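Long-range contact in DNA mismatch repair protein MLH3 (Saccharomyces cerevisiae S288C, PDB 6RMN), which takes part in DNA mismatch repair, correcting insertion-deletion loops as one subunit of the MutLbeta heterodimer: residues 51-56 with 192-197. Sequence-based numbering, arbitrary orientation.
Sequences CDERIR and KACRSA. With ZN (zinc ion), chain C; ZN (zinc ion), chain D.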
ATOM      1  N   CYS B  51      -0.090  13.240  -7.809  1.00 31.79           N
ATOM      2  CA  CYS B  51      -0.775  12.122  -8.451  1.00 31.66           C
ATOM      3  C   CYS B  51      -2.083  12.596  -9.102  1.00 35.08           C
ATOM      4  O   CYS B  51      -2.289  12.378 -10.291  1.00 36.55           O
ATOM      5  CB  CYS B  51      -1.035  11.019  -7.425  1.00 32.28           C
ATOM      6  SG  CYS B  51      -1.948   9.604  -8.083  1.00 36.97           S
ATOM      7  N   ASP B  52      -2.955  13.243  -8.313  1.00 30.68           N
ATOM      8  CA  ASP B  52      -4.248  13.760  -8.743  1.00 30.64           C
ATOM      9  C   ASP B  52      -4.098  14.872  -9.795  1.00 34.69           C
ATOM     10  O   ASP B  52      -4.780  14.831 -10.829  1.00 34.70           O
ATOM     11  CB  ASP B  52      -5.064  14.243  -7.524  1.00 32.66           C
ATOM     12  CG  ASP B  52      -6.559  14.353  -7.782  1.00 43.79           C
ATOM     13  OD1 ASP B  52      -7.062  13.674  -8.730  1.00 46.32           O
ATOM     14  OD2 ASP B  52      -7.233  15.093  -7.037  1.00 45.99           O
ATOM     15  N   GLU B  53      -3.175  15.828  -9.547  1.00 30.93           N
ATOM     16  CA  GLU B  53      -2.848  16.941 -10.448  1.00 31.36           C
ATOM     17  C   GLU B  53      -2.379  16.425 -11.818  1.00 35.11           C
ATOM     18  O   GLU B  53      -2.800  16.975 -12.835  1.00 36.19           O
ATOM     19  CB  GLU B  53      -1.781  17.837  -9.808  1.00 32.74           C
ATOM     20  CG  GLU B  53      -1.386  19.067 -10.600  1.00 38.39           C
ATOM     21  CD  GLU B  53      -0.314  19.843  -9.870  1.00 46.47           C
ATOM     22  OE1 GLU B  53      -0.631  20.462  -8.830  1.00 34.97           O
ATOM     23  OE2 GLU B  53       0.857  19.780 -10.303  1.00 26.73           O
ATOM     24  N   ARG B  54      -1.551  15.358 -11.835  1.00 29.89           N
ATOM     25  CA  ARG B  54      -1.055  14.717 -13.045  1.00 29.52           C
ATOM     26  C   ARG B  54      -2.187  14.123 -13.901  1.00 33.21           C
ATOM     27  O   ARG B  54      -2.223  14.346 -15.121  1.00 33.33           O
ATOM     28  CB  ARG B  54      -0.030  13.623 -12.710  1.00 28.81           C
ATOM     29  CG  ARG B  54       0.570  12.974 -13.955  1.00 36.96           C
ATOM     30  CD  ARG B  54       1.574  13.926 -14.541  1.00 43.32           C
ATOM     31  NE  ARG B  54       1.276  14.279 -15.913  1.00 49.58           N
ATOM     32  CZ  ARG B  54       2.034  15.077 -16.651  1.00 52.65           C
ATOM     33  NH1 ARG B  54       3.129  15.629 -16.138  1.00 25.71           N
ATOM     34  NH2 ARG B  54       1.702  15.338 -17.903  1.00 51.30           N
ATOM     35  N   ILE B  55      -3.072  13.335 -13.259  1.00 28.79           N
ATOM     36  CA  ILE B  55      -4.226  12.699 -13.904  1.00 28.62           C
ATOM     37  C   ILE B  55      -5.107  13.792 -14.515  1.00 33.33           C
ATOM     38  O   ILE B  55      -5.580  13.643 -15.643  1.00 33.16           O
ATOM     39  CB  ILE B  55      -5.044  11.813 -12.890  1.00 29.99           C
ATOM     40  CG1 ILE B  55      -4.190  10.648 -12.325  1.00 29.13           C
ATOM     41  CG2 ILE B  55      -6.350  11.281 -13.521  1.00 28.14           C
ATOM     42  CD1 ILE B  55      -4.639  10.129 -10.962  1.00 29.83           C
ATOM     43  N   ARG B  56      -5.343  14.866 -13.739  1.00 30.51           N
ATOM     44  CA  ARG B  56      -6.201  15.982 -14.119  1.00 30.88           C
ATOM     45  C   ARG B  56      -5.650  16.776 -15.288  1.00 35.13           C
ATOM     46  O   ARG B  56      -6.429  17.151 -16.159  1.00 35.56           O
ATOM     47  CB  ARG B  56      -6.504  16.872 -12.908  1.00 29.34           C
ATOM     48  CG  ARG B  56      -7.543  16.264 -11.986  1.00 27.51           C
ATOM     49  CD  ARG B  56      -7.827  17.152 -10.792  1.00 35.14           C
ATOM     50  NE  ARG B  56      -8.765  16.520  -9.852  1.00 40.29           N
ATOM     51  CZ  ARG B  56     -10.092  16.596  -9.934  1.00 50.34           C
ATOM     52  NH1 ARG B  56     -10.665  17.281 -10.910  1.00 35.52           N
ATOM     53  NH2 ARG B  56     -10.853  15.977  -9.045  1.00 41.49           N
ATOM     54  N   LYS B 192      -5.369  25.062 -13.254  1.00 35.96           N
ATOM     55  CA  LYS B 192      -6.705  24.463 -13.088  1.00 35.46           C
ATOM     56  C   LYS B 192      -6.576  23.059 -12.456  1.00 38.88           C
ATOM     57  O   LYS B 192      -7.377  22.705 -11.593  1.00 39.51           O
ATOM     58  CB  LYS B 192      -7.419  24.319 -14.439  1.00 37.44           C
ATOM     59  CG  LYS B 192      -8.003  25.589 -15.004  1.00 43.83           C
ATOM     60  CD  LYS B 192      -8.727  25.295 -16.317  1.00 49.87           C
ATOM     61  CE  LYS B 192      -9.146  26.538 -17.082  1.00 55.87           C
ATOM     62  NZ  LYS B 192     -10.200  27.320 -16.387  1.00 58.89           N
ATOM     63  N   ALA B 193      -5.583  22.264 -12.912  1.00 35.06           N
ATOM     64  CA  ALA B 193      -5.307  20.905 -12.436  1.00 34.75           C
ATOM     65  C   ALA B 193      -4.855  20.940 -10.978  1.00 40.53           C
ATOM     66  O   ALA B 193      -5.381  20.175 -10.166  1.00 41.71           O
ATOM     67  CB  ALA B 193      -4.252  20.237 -13.313  1.00 34.69           C
ATOM     68  N   CYS B 194      -3.932  21.870 -10.639  1.00 37.12           N
ATOM     69  CA  CYS B 194      -3.421  22.088  -9.287  1.00 36.84           C
ATOM     70  C   CYS B 194      -4.576  22.390  -8.327  1.00 41.38           C
ATOM     71  O   CYS B 194      -4.718  21.712  -7.309  1.00 39.95           O
ATOM     72  CB  CYS B 194      -2.379  23.201  -9.286  1.00 37.82           C
ATOM     73  SG  CYS B 194      -1.569  23.463  -7.685  1.00 43.17           S
ATOM     74  N   ARG B 195      -5.440  23.349  -8.701  1.00 39.95           N
ATOM     75  CA  ARG B 195      -6.604  23.769  -7.917  1.00 41.89           C
ATOM     76  C   ARG B 195      -7.664  22.710  -7.714  1.00 43.84           C
ATOM     77  O   ARG B 195      -8.312  22.719  -6.678  1.00 44.58           O
ATOM     78  CB  ARG B 195      -7.259  25.007  -8.532  1.00 45.53           C
ATOM     79  CG  ARG B 195      -6.560  26.269  -8.161  1.00 61.34           C
ATOM     80  CD  ARG B 195      -7.178  26.987  -6.982  1.00 70.22           C
ATOM     81  NE  ARG B 195      -6.542  28.296  -6.895  1.00 79.11           N
ATOM     82  CZ  ARG B 195      -7.057  29.418  -7.379  1.00 86.68           C
ATOM     83  NH1 ARG B 195      -8.289  29.433  -7.874  1.00 57.54           N
ATOM     84  NH2 ARG B 195      -6.365  30.547  -7.320  1.00 84.03           N
ATOM     85  N   SER B 196      -7.893  21.854  -8.720  1.00 38.93           N
ATOM     86  CA  SER B 196      -8.920  20.825  -8.637  1.00 38.76           C
ATOM     87  C   SER B 196      -8.458  19.602  -7.849  1.00 41.94           C
ATOM     88  O   SER B 196      -9.295  18.859  -7.342  1.00 42.22           O
ATOM     89  CB  SER B 196      -9.358  20.409 -10.033  1.00 40.89           C
ATOM     90  OG  SER B 196     -10.183  21.402 -10.612  1.00 52.45           O
ATOM     91  N   ALA B 197      -7.130  19.392  -7.770  1.00 37.68           N
ATOM     92  CA  ALA B 197      -6.502  18.252  -7.125  1.00 36.76           C
ATOM     93  C   ALA B 197      -6.691  18.204  -5.634  1.00 43.70           C
ATOM     94  O   ALA B 197      -6.837  19.239  -4.980  1.00 45.64           O
ATOM     95  CB  ALA B 197      -5.022  18.193  -7.469  1.00 36.63           C
TER
HETATM   96 ZN    ZN C 901      -0.216  21.583  -7.262  1.00 47.75          ZN
HETATM   97 ZN    ZN D 902       2.778  20.683  -9.344  1.00 47.87          ZN
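The Arg56 guanidinium turns one face to Ser196 O, which stands 3.4 Å above its plane and is displaced toward the rim; Asp52 CG lies in the plane, at the edge. Arg56 NE and Ser196 O, 3.5 Å apart, meet at too poor an angle for a hydrogen bond, whereas Arg56 NE and Asp52 OD1 form a salt bridge within helix 48-69 (3.5 Å). Asp52 OD2 accepts a hydrogen bond from Val198 N. An alanine in place of Arg56 would probably leave Asp52 OD1 without its charged mate and Ser196 CB without the NH1 and CD it packs against.

Glu53, with CG anti to the backbone N (chi1 -177°) and extended beyond it (chi2 -179°), bridges two zinc ions: OE1 binds the first at 2.0 Å; OE2 binds the second at 2.3 Å and accepts a hydrogen bond from Ala226 N. Cys194 SG joins the first at 2.4 Å, with His49 and a residue of another protein's chain. Ala193 CB packs on Glu53 O (3.6 Å), the segment axes running at 136°. In this cluster, characteristic of the MutL-family C-terminal endonuclease domain, the first zinc ties helix 48-69 to helix 183-196, the second Glu53 to Cys225 and His227.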